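Local coordinates for protein alpha-galacturonidase (Bacillus subtilis, PDB 3FEF) that hydrolyses alpha-1,4-linked di-galacturonate to galacturonate, as a family 4 glycoside hydrolase using NAD(+) and manganese, at residues Q16-S21 with I143-P148. Residues are numbered along the deposited sequence; the frame is centred on the assembly and turned at random.
Sequences QGWARS and INYTNP
Y145, stacked on W18, sits in the middle of an Asx turn: OD1 of N144 accepts a hydrogen bond from the backbone N of T146 at 3.0 Å, a fairly straight bond in which the donor lies above the carbonyl plane. The turn follows strand 141-144 of the Rossmann-type parallel sheet, and W18 lies in the first turn of helix 18-28, which comes after strand 6-11; the contact therefore joins the N-terminal turn of that helix to the loop after strand 141-144, in the region where NAD(+) is expected by similarity to bind. N144 is itself fixed by its ND2 bond to OG1 of T153, and OG1 of T146 accepts one from the backbone N of I83.

Between the segments the two aromatic rings form an offset stack, the six-membered ring of W18 and the phenol ring lying 4.1 Å apart by centroids with planes at 18°. CZ3 of W18 comes within 3.4 Å of CE1 of Y145, and CE3 of W18 lies 3.5 Å from CD1 of Y145, so each ring overlaps the other near its rim. With CG anti to the carbonyl carbon (chi1 -63°), the indole of W18 reaches off the helix toward the phenol. Its ring also meets that of H170, the probable proton donor, and the nearest atom of its side chain is about 6 Å from the bound magnesium ion, which C169 and H206 coordinate. Replacing W18 with an alanine would probably leave the Y145 face without its stacking partner and deprive H170 of an aromatic neighbour. Besides the stack, CB of Y145 makes a CH-pi contact, 3.9 Å from the centroid of the W18 five-membered ring and just 3° off its normal.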
ATOM      1  N   GLN A  16      29.918 -22.480  21.137  1.00 44.15           N
ATOM      2  CA  GLN A  16      31.279 -22.767  20.748  1.00 42.21           C
ATOM      3  C   GLN A  16      31.511 -22.336  19.304  1.00 42.57           C
ATOM      4  O   GLN A  16      32.526 -22.692  18.705  1.00 42.36           O
ATOM      5  CB  GLN A  16      31.590 -24.257  20.966  1.00 43.40           C
ATOM      6  CG  GLN A  16      31.823 -24.608  22.446  1.00 43.45           C
ATOM      7  CD  GLN A  16      31.927 -26.105  22.719  1.00 44.13           C
ATOM      8  OE1 GLN A  16      32.900 -26.566  23.311  1.00 42.95           O
ATOM      9  NE2 GLN A  16      30.915 -26.864  22.301  1.00 44.12           N
ATOM     10  N   GLY A  17      30.563 -21.567  18.755  1.00 41.52           N
ATOM     11  CA  GLY A  17      30.681 -20.994  17.397  1.00 36.67           C
ATOM     12  C   GLY A  17      30.675 -19.466  17.429  1.00 37.29           C
ATOM     13  O   GLY A  17      31.729 -18.820  17.546  1.00 33.22           O
ATOM     14  N   TRP A  18      29.482 -18.881  17.349  1.00 33.65           N
ATOM     15  CA  TRP A  18      29.323 -17.423  17.447  1.00 34.82           C
ATOM     16  C   TRP A  18      29.954 -16.758  18.673  1.00 34.26           C
ATOM     17  O   TRP A  18      30.581 -15.719  18.536  1.00 35.24           O
ATOM     18  CB  TRP A  18      27.841 -17.026  17.324  1.00 36.28           C
ATOM     19  CG  TRP A  18      27.294 -17.390  15.977  1.00 36.86           C
ATOM     20  CD1 TRP A  18      26.466 -18.435  15.676  1.00 35.70           C
ATOM     21  CD2 TRP A  18      27.590 -16.737  14.739  1.00 36.42           C
ATOM     22  NE1 TRP A  18      26.208 -18.451  14.321  1.00 37.63           N
ATOM     23  CE2 TRP A  18      26.888 -17.418  13.729  1.00 39.13           C
ATOM     24  CE3 TRP A  18      28.356 -15.618  14.395  1.00 39.36           C
ATOM     25  CZ2 TRP A  18      26.937 -17.021  12.389  1.00 41.99           C
ATOM     26  CZ3 TRP A  18      28.412 -15.229  13.070  1.00 41.13           C
ATOM     27  CH2 TRP A  18      27.708 -15.929  12.079  1.00 42.35           C
ATOM     28  N   ALA A  19      29.777 -17.316  19.867  1.00 34.41           N
ATOM     29  CA  ALA A  19      30.378 -16.684  21.061  1.00 37.69           C
ATOM     30  C   ALA A  19      31.906 -16.526  20.946  1.00 34.26           C
ATOM     31  O   ALA A  19      32.455 -15.489  21.294  1.00 34.38           O
ATOM     32  CB  ALA A  19      30.002 -17.444  22.351  1.00 37.91           C
ATOM     33  N   ARG A  20      32.574 -17.558  20.451  1.00 35.13           N
ATOM     34  CA  ARG A  20      34.030 -17.554  20.262  1.00 37.50           C
ATOM     35  C   ARG A  20      34.461 -16.494  19.252  1.00 38.20           C
ATOM     36  O   ARG A  20      35.376 -15.706  19.501  1.00 38.21           O
ATOM     37  CB  ARG A  20      34.511 -18.922  19.766  1.00 37.04           C
ATOM     38  CG  ARG A  20      34.399 -20.018  20.782  1.00 37.32           C
ATOM     39  CD  ARG A  20      35.235 -19.709  22.005  1.00 38.40           C
ATOM     40  NE  ARG A  20      34.802 -20.549  23.107  1.00 36.97           N
ATOM     41  CZ  ARG A  20      35.140 -21.825  23.231  1.00 38.28           C
ATOM     42  NH1 ARG A  20      35.941 -22.375  22.327  1.00 34.57           N
ATOM     43  NH2 ARG A  20      34.681 -22.545  24.257  1.00 36.65           N
ATOM     44  N   SER A  21      33.791 -16.484  18.113  1.00 36.92           N
ATOM     45  CA  SER A  21      34.037 -15.486  17.091  1.00 38.96           C
ATOM     46  C   SER A  21      33.826 -14.066  17.636  1.00 38.85           C
ATOM     47  O   SER A  21      34.634 -13.166  17.409  1.00 38.78           O
ATOM     48  CB  SER A  21      33.148 -15.757  15.881  1.00 40.07           C
ATOM     49  OG  SER A  21      32.478 -14.567  15.506  1.00 45.60           O
ATOM     50  N   ILE A 143      20.982  -8.586  18.304  1.00 24.22           N
ATOM     51  CA  ILE A 143      21.488  -9.213  17.098  1.00 23.13           C
ATOM     52  C   ILE A 143      21.249 -10.708  17.151  1.00 22.57           C
ATOM     53  O   ILE A 143      21.839 -11.395  17.951  1.00 21.04           O
ATOM     54  CB  ILE A 143      22.997  -8.938  16.884  1.00 25.75           C
ATOM     55  CG1 ILE A 143      23.298  -7.442  17.026  1.00 25.60           C
ATOM     56  CG2 ILE A 143      23.452  -9.491  15.514  1.00 26.03           C
ATOM     57  CD1 ILE A 143      24.793  -7.125  16.896  1.00 26.83           C
ATOM     58  N   ASN A 144      20.383 -11.212  16.282  1.00 24.53           N
ATOM     59  CA  ASN A 144      20.112 -12.640  16.238  1.00 21.61           C
ATOM     60  C   ASN A 144      20.967 -13.377  15.205  1.00 22.92           C
ATOM     61  O   ASN A 144      21.070 -12.972  14.047  1.00 23.82           O
ATOM     62  CB  ASN A 144      18.619 -12.885  15.967  1.00 24.88           C
ATOM     63  CG  ASN A 144      18.275 -14.361  15.899  1.00 28.18           C
ATOM     64  OD1 ASN A 144      18.742 -15.159  16.710  1.00 32.18           O
ATOM     65  ND2 ASN A 144      17.461 -14.735  14.925  1.00 30.19           N
ATOM     66  N   TYR A 145      21.556 -14.485  15.634  1.00 21.84           N
ATOM     67  CA  TYR A 145      22.374 -15.328  14.798  1.00 23.14           C
ATOM     68  C   TYR A 145      21.731 -16.698  14.605  1.00 23.92           C
ATOM     69  O   TYR A 145      22.233 -17.515  13.829  1.00 22.53           O
ATOM     70  CB  TYR A 145      23.734 -15.554  15.457  1.00 24.31           C
ATOM     71  CG  TYR A 145      24.666 -14.389  15.368  1.00 26.93           C
ATOM     72  CD1 TYR A 145      25.233 -14.024  14.147  1.00 29.68           C
ATOM     73  CD2 TYR A 145      25.003 -13.662  16.495  1.00 27.89           C
ATOM     74  CE1 TYR A 145      26.097 -12.958  14.051  1.00 29.88           C
ATOM     75  CE2 TYR A 145      25.870 -12.592  16.418  1.00 31.03           C
ATOM     76  CZ  TYR A 145      26.407 -12.239  15.184  1.00 31.22           C
ATOM     77  OH  TYR A 145      27.279 -11.190  15.095  1.00 34.80           O
ATOM     78  N   THR A 146      20.644 -16.951  15.326  1.00 24.88           N
ATOM     79  CA  THR A 146      20.012 -18.275  15.332  1.00 26.99           C
ATOM     80  C   THR A 146      19.183 -18.560  14.067  1.00 29.01           C
ATOM     81  O   THR A 146      18.530 -17.666  13.544  1.00 27.24           O
ATOM     82  CB  THR A 146      19.060 -18.425  16.535  1.00 25.88           C
ATOM     83  OG1 THR A 146      19.725 -18.063  17.756  1.00 25.11           O
ATOM     84  CG2 THR A 146      18.565 -19.847  16.623  1.00 26.49           C
ATOM     85  N   ASN A 147      19.208 -19.808  13.602  1.00 28.16           N
ATOM     86  CA  ASN A 147      18.349 -20.277  12.521  1.00 29.82           C
ATOM     87  C   ASN A 147      17.174 -21.094  13.073  1.00 31.32           C
ATOM     88  O   ASN A 147      17.327 -21.774  14.095  1.00 33.98           O
ATOM     89  CB  ASN A 147      19.164 -21.147  11.575  1.00 30.06           C
ATOM     90  CG  ASN A 147      20.220 -20.360  10.842  1.00 32.98           C
ATOM     91  OD1 ASN A 147      19.959 -19.265  10.355  1.00 37.58           O
ATOM     92  ND2 ASN A 147      21.417 -20.904  10.760  1.00 33.36           N
ATOM     93  N   PRO A 148      16.012 -21.078  12.392  1.00 29.19           N
ATOM     94  CA  PRO A 148      15.669 -20.433  11.105  1.00 30.82           C
ATOM     95  C   PRO A 148      15.487 -18.926  11.264  1.00 29.01           C
ATOM     96  O   PRO A 148      14.594 -18.464  11.976  1.00 27.85           O
ATOM     97  CB  PRO A 148      14.349 -21.092  10.714  1.00 28.02           C
ATOM     98  CG  PRO A 148      13.737 -21.512  12.004  1.00 28.81           C
ATOM     99  CD  PRO A 148      14.887 -21.865  12.929  1.00 30.25           C
TER